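Local coordinates for protein glycosyl hydrolase BlGH5_18 (Bifidobacterium longum subsp. infantis, PDB 7LQX) that probably hydrolyses glycosidic bonds in N-glycans, as a family 5 (subfamily 18) glycoside hydrolase of a gut bifidobacterium, at residues I297-A300 and A301-P304; A351-Y354 and R355-A359. One frame throughout, in Å; residues are numbered along the deposited sequence. Where two conformers were deposited one is given.

In the fold
Interactions 1 and 2 are the C-terminal ends of two successive helices, 289-300 and 342-354, that flank strand 306-312 of a (beta/alpha)8 barrel. Their centres lie 11 Å apart, and the Y354 ring joins them: its CE1 is 3.5 Å from A301 CB, and its OH is 3.5 Å from A298 CB. Farther along, A359 CB lies 3.9 Å from P304 O. The exit at 301-304 returns the chain to the barrel, whereas that at 355-359 leads to strand 365-369 of a separate three-stranded parallel sheet. Since active sites of such barrels lie at the C-terminal ends of the strands, both interactions probably belong to the opposite, structural end.

Interaction 1: residues I297-A300 and A301-P304; sequences IAKA and AQCP
A301 meets the last helical turn through both its backbone and its methyl group. Its N-H reaches I297 O at 2.9 Å (N-H...O angle 157°), an i to i-4 bond of the alpha type, approached nearly head-on to the carbonyl. The CB of A301 lies 3.5 Å from I297 O, so the same oxygen meets both the amide and the methyl of this residue. The next two bonds are shorter in sequence. Q302 N donates to K299 O at 2.8 Å, and C303 N to A300 O at 3.0 Å with an angle of 165°. Both reach back only three residues, and in both the donor stands well above the carbonyl plane. This change from i-4 to i-3 spacing is the evidence that the alpha helix tightens into a turn here. A300 is pivotal to that turn: its carbonyl closes the A300-C303 loop, and C303 CB also packs 3.3 Å from A300 O. Q302 folds back along the helix. With CG anti to the carbonyl carbon (chi1 -67°), CG comes 3.4 Å from K299 O, and NE2 ends 3.9 Å from K299 CA. This is packing, with no bond made to K299 by the amide, and because Q302 has a second conformer the position of its tip is doubtful. K299 instead carries its ammonium group to H397 NE2 and G248 O, tying the helix end to helices 388-399 and 248-264. L255 of helix 248-264 lies against Q302, while A300 faces L306 of the next strand. The whole is a helix C-terminus closed by a type I beta turn, A300 to C303. In the barrel it ends the beta-alpha-beta crossover that runs from strand 272-277 through helix 289-300 to the neighbouring parallel strand 306-312.

Interaction 2: residues A351-Y354 and R355-A359; sequences AQEY and RDKPA
R355 NH1 is held by two acceptors. Q352 OE1 lies 2.8 Å from NH1, on an almost straight bond (176°) within the guanidinium plane, although NH1 stands far above the plane of the amide; the two flat groups are turned 80° apart. A water 3.1 Å from NH1 is the second acceptor, and it donates to Q352 O and D356 OD2. With CG set between its backbone N and carbonyl carbon (chi1 67°), R355 curls back over the helix end, placing A351 O 3.5 Å above the centre of the guanidinium. That oxygen also accepts the R355 amide at 2.9 Å. A leucine in place of R355 would probably leave Q352 OE1 and G59 O, the partner of NH2, without their donors, and the Q352 amide freer to turn. After R355, a type I turn from Y354 to K357 is closed by K357 N to Y354 O at 3.2 Å. In one of two K357 conformers, CE lies 3.6 Å from Y354 CE1, an approach that is doubtful for that reason. The turn ends helix 342-354 at the surface, where A351, Y354 and R355 all lean on F26 of strand 25-29.

Interaction 1: residues I297-A300 and A301-P304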
# COMPACT_ATOMS: atom_id res chain seq x y z
N ILE A 297 20.84 4.31 -29.45
CA ILE A 297 21.89 5.09 -28.82
C ILE A 297 22.68 5.88 -29.85
O ILE A 297 22.98 7.06 -29.64
CB ILE A 297 22.79 4.19 -27.95
CG1 ILE A 297 21.97 3.68 -26.76
CG2 ILE A 297 24.02 4.95 -27.49
CD1 ILE A 297 22.63 2.55 -26.01
N ALA A 298 23.01 5.27 -30.99
CA ALA A 298 23.72 6.00 -32.02
C ALA A 298 22.93 7.21 -32.48
O ALA A 298 23.50 8.27 -32.77
CB ALA A 298 24.03 5.09 -33.20
N LYS A 299 21.60 7.08 -32.57
CA LYS A 299 20.78 8.23 -32.92
C LYS A 299 20.73 9.24 -31.78
O LYS A 299 20.91 10.44 -31.99
CB LYS A 299 19.38 7.79 -33.34
CG LYS A 299 19.34 7.14 -34.73
CD LYS A 299 17.93 6.86 -35.22
CE LYS A 299 17.90 6.23 -36.58
NZ LYS A 299 16.53 6.31 -37.18
N ALA A 300 20.48 8.78 -30.55
CA ALA A 300 20.39 9.70 -29.42
C ALA A 300 21.66 10.54 -29.29
O ALA A 300 21.60 11.72 -28.93
CB ALA A 300 20.10 8.94 -28.13
N ALA A 301 22.82 9.95 -29.55
CA ALA A 301 24.09 10.66 -29.44
C ALA A 301 24.22 11.78 -30.46
O ALA A 301 25.17 12.57 -30.37
CB ALA A 301 25.25 9.68 -29.58
N GLN A 302 23.29 11.88 -31.42
CA GLN A 302 23.29 13.03 -32.32
C GLN A 302 22.84 14.30 -31.62
O GLN A 302 23.01 15.39 -32.17
CB GLN A 302 22.41 12.75 -33.53
CG GLN A 302 22.97 11.65 -34.41
CD GLN A 302 21.99 11.17 -35.45
OE1 GLN A 302 20.98 11.81 -35.72
NE2 GLN A 302 22.29 10.03 -36.05
N CYS A 303 22.28 14.18 -30.42
CA CYS A 303 21.86 15.35 -29.67
C CYS A 303 23.05 15.96 -28.94
O CYS A 303 23.65 15.29 -28.09
CB CYS A 303 20.80 14.96 -28.65
SG CYS A 303 20.25 16.37 -27.65
N PRO A 304 23.42 17.20 -29.23
CA PRO A 304 24.60 17.77 -28.57
C PRO A 304 24.48 17.89 -27.07
O PRO A 304 25.51 18.00 -26.40
CB PRO A 304 24.75 19.16 -29.23
CG PRO A 304 23.42 19.46 -29.78
CD PRO A 304 22.80 18.14 -30.17

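Interaction 2: residues A351-Y354 and R355-A359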
# COMPACT_ATOMS: atom_id res chain seq x y z
N ALA A 351 28.54 1.91 -24.64
CA ALA A 351 29.22 2.70 -23.63
C ALA A 351 30.69 2.89 -23.99
O ALA A 351 31.24 3.99 -23.87
CB ALA A 351 29.09 2.03 -22.27
N GLN A 352 31.33 1.83 -24.47
CA GLN A 352 32.73 1.93 -24.87
C GLN A 352 32.90 2.89 -26.04
O GLN A 352 33.88 3.64 -26.10
CB GLN A 352 33.28 0.55 -25.21
CG GLN A 352 34.80 0.51 -25.33
CD GLN A 352 35.49 0.46 -23.97
OE1 GLN A 352 34.87 0.11 -22.96
NE2 GLN A 352 36.77 0.81 -23.95
N GLU A 353 31.96 2.88 -26.99
CA GLU A 353 32.08 3.74 -28.16
C GLU A 353 31.82 5.21 -27.83
O GLU A 353 32.45 6.10 -28.41
CB GLU A 353 31.12 3.26 -29.25
CG GLU A 353 31.19 4.05 -30.55
CD GLU A 353 30.32 3.47 -31.64
OE1 GLU A 353 30.18 4.12 -32.70
OE2 GLU A 353 29.77 2.36 -31.45
N TYR A 354 30.88 5.49 -26.92
CA TYR A 354 30.38 6.84 -26.76
C TYR A 354 30.80 7.55 -25.47
O TYR A 354 30.69 8.77 -25.42
CB TYR A 354 28.84 6.87 -26.87
CG TYR A 354 28.39 6.71 -28.30
CD1 TYR A 354 28.33 7.79 -29.17
CD2 TYR A 354 28.06 5.46 -28.79
CE1 TYR A 354 27.94 7.62 -30.48
CE2 TYR A 354 27.68 5.29 -30.11
CZ TYR A 354 27.61 6.37 -30.95
OH TYR A 354 27.23 6.21 -32.25
N ARG A 355 31.29 6.84 -24.46
CA ARG A 355 31.49 7.51 -23.18
C ARG A 355 32.50 8.65 -23.28
O ARG A 355 32.36 9.66 -22.58
CB ARG A 355 31.89 6.55 -22.06
CG ARG A 355 33.24 5.89 -22.17
CD ARG A 355 33.61 5.18 -20.85
NE ARG A 355 32.83 3.97 -20.59
CZ ARG A 355 33.15 2.76 -21.07
NH1 ARG A 355 34.21 2.62 -21.84
NH2 ARG A 355 32.40 1.71 -20.78
N ASP A 356 33.50 8.52 -24.15
CA ASP A 356 34.54 9.53 -24.30
C ASP A 356 34.49 10.25 -25.64
O ASP A 356 35.40 11.02 -25.96
CB ASP A 356 35.93 8.91 -24.12
CG ASP A 356 36.07 8.19 -22.81
OD1 ASP A 356 35.60 8.73 -21.79
OD2 ASP A 356 36.62 7.07 -22.81
N LYS A 357 33.46 10.03 -26.43
CA LYS A 357 33.39 10.63 -27.75
C LYS A 357 32.98 12.10 -27.64
O LYS A 357 32.08 12.43 -26.87
CB LYS A 357 32.37 9.89 -28.61
CG LYS A 357 32.35 10.32 -30.07
CD LYS A 357 31.26 9.61 -30.87
CE LYS A 357 31.48 8.10 -30.93
NZ LYS A 357 32.78 7.73 -31.55
N PRO A 358 33.62 13.00 -28.39
CA PRO A 358 33.19 14.40 -28.35
C PRO A 358 31.71 14.53 -28.68
O PRO A 358 31.17 13.81 -29.52
CB PRO A 358 34.07 15.07 -29.41
CG PRO A 358 35.31 14.23 -29.45
CD PRO A 358 34.80 12.81 -29.25
N ALA A 359 31.04 15.45 -27.98
CA ALA A 359 29.64 15.71 -28.24
C ALA A 359 29.41 16.15 -29.67
O ALA A 359 30.25 16.80 -30.30
CB ALA A 359 29.13 16.80 -27.30
O HOH W 1 34.32 6.58 -26.10
O HOH W 2 35.83 4.21 -23.96
O HOH W 3 34.80 7.37 -29.46
O HOH W 4 29.78 11.33 -26.28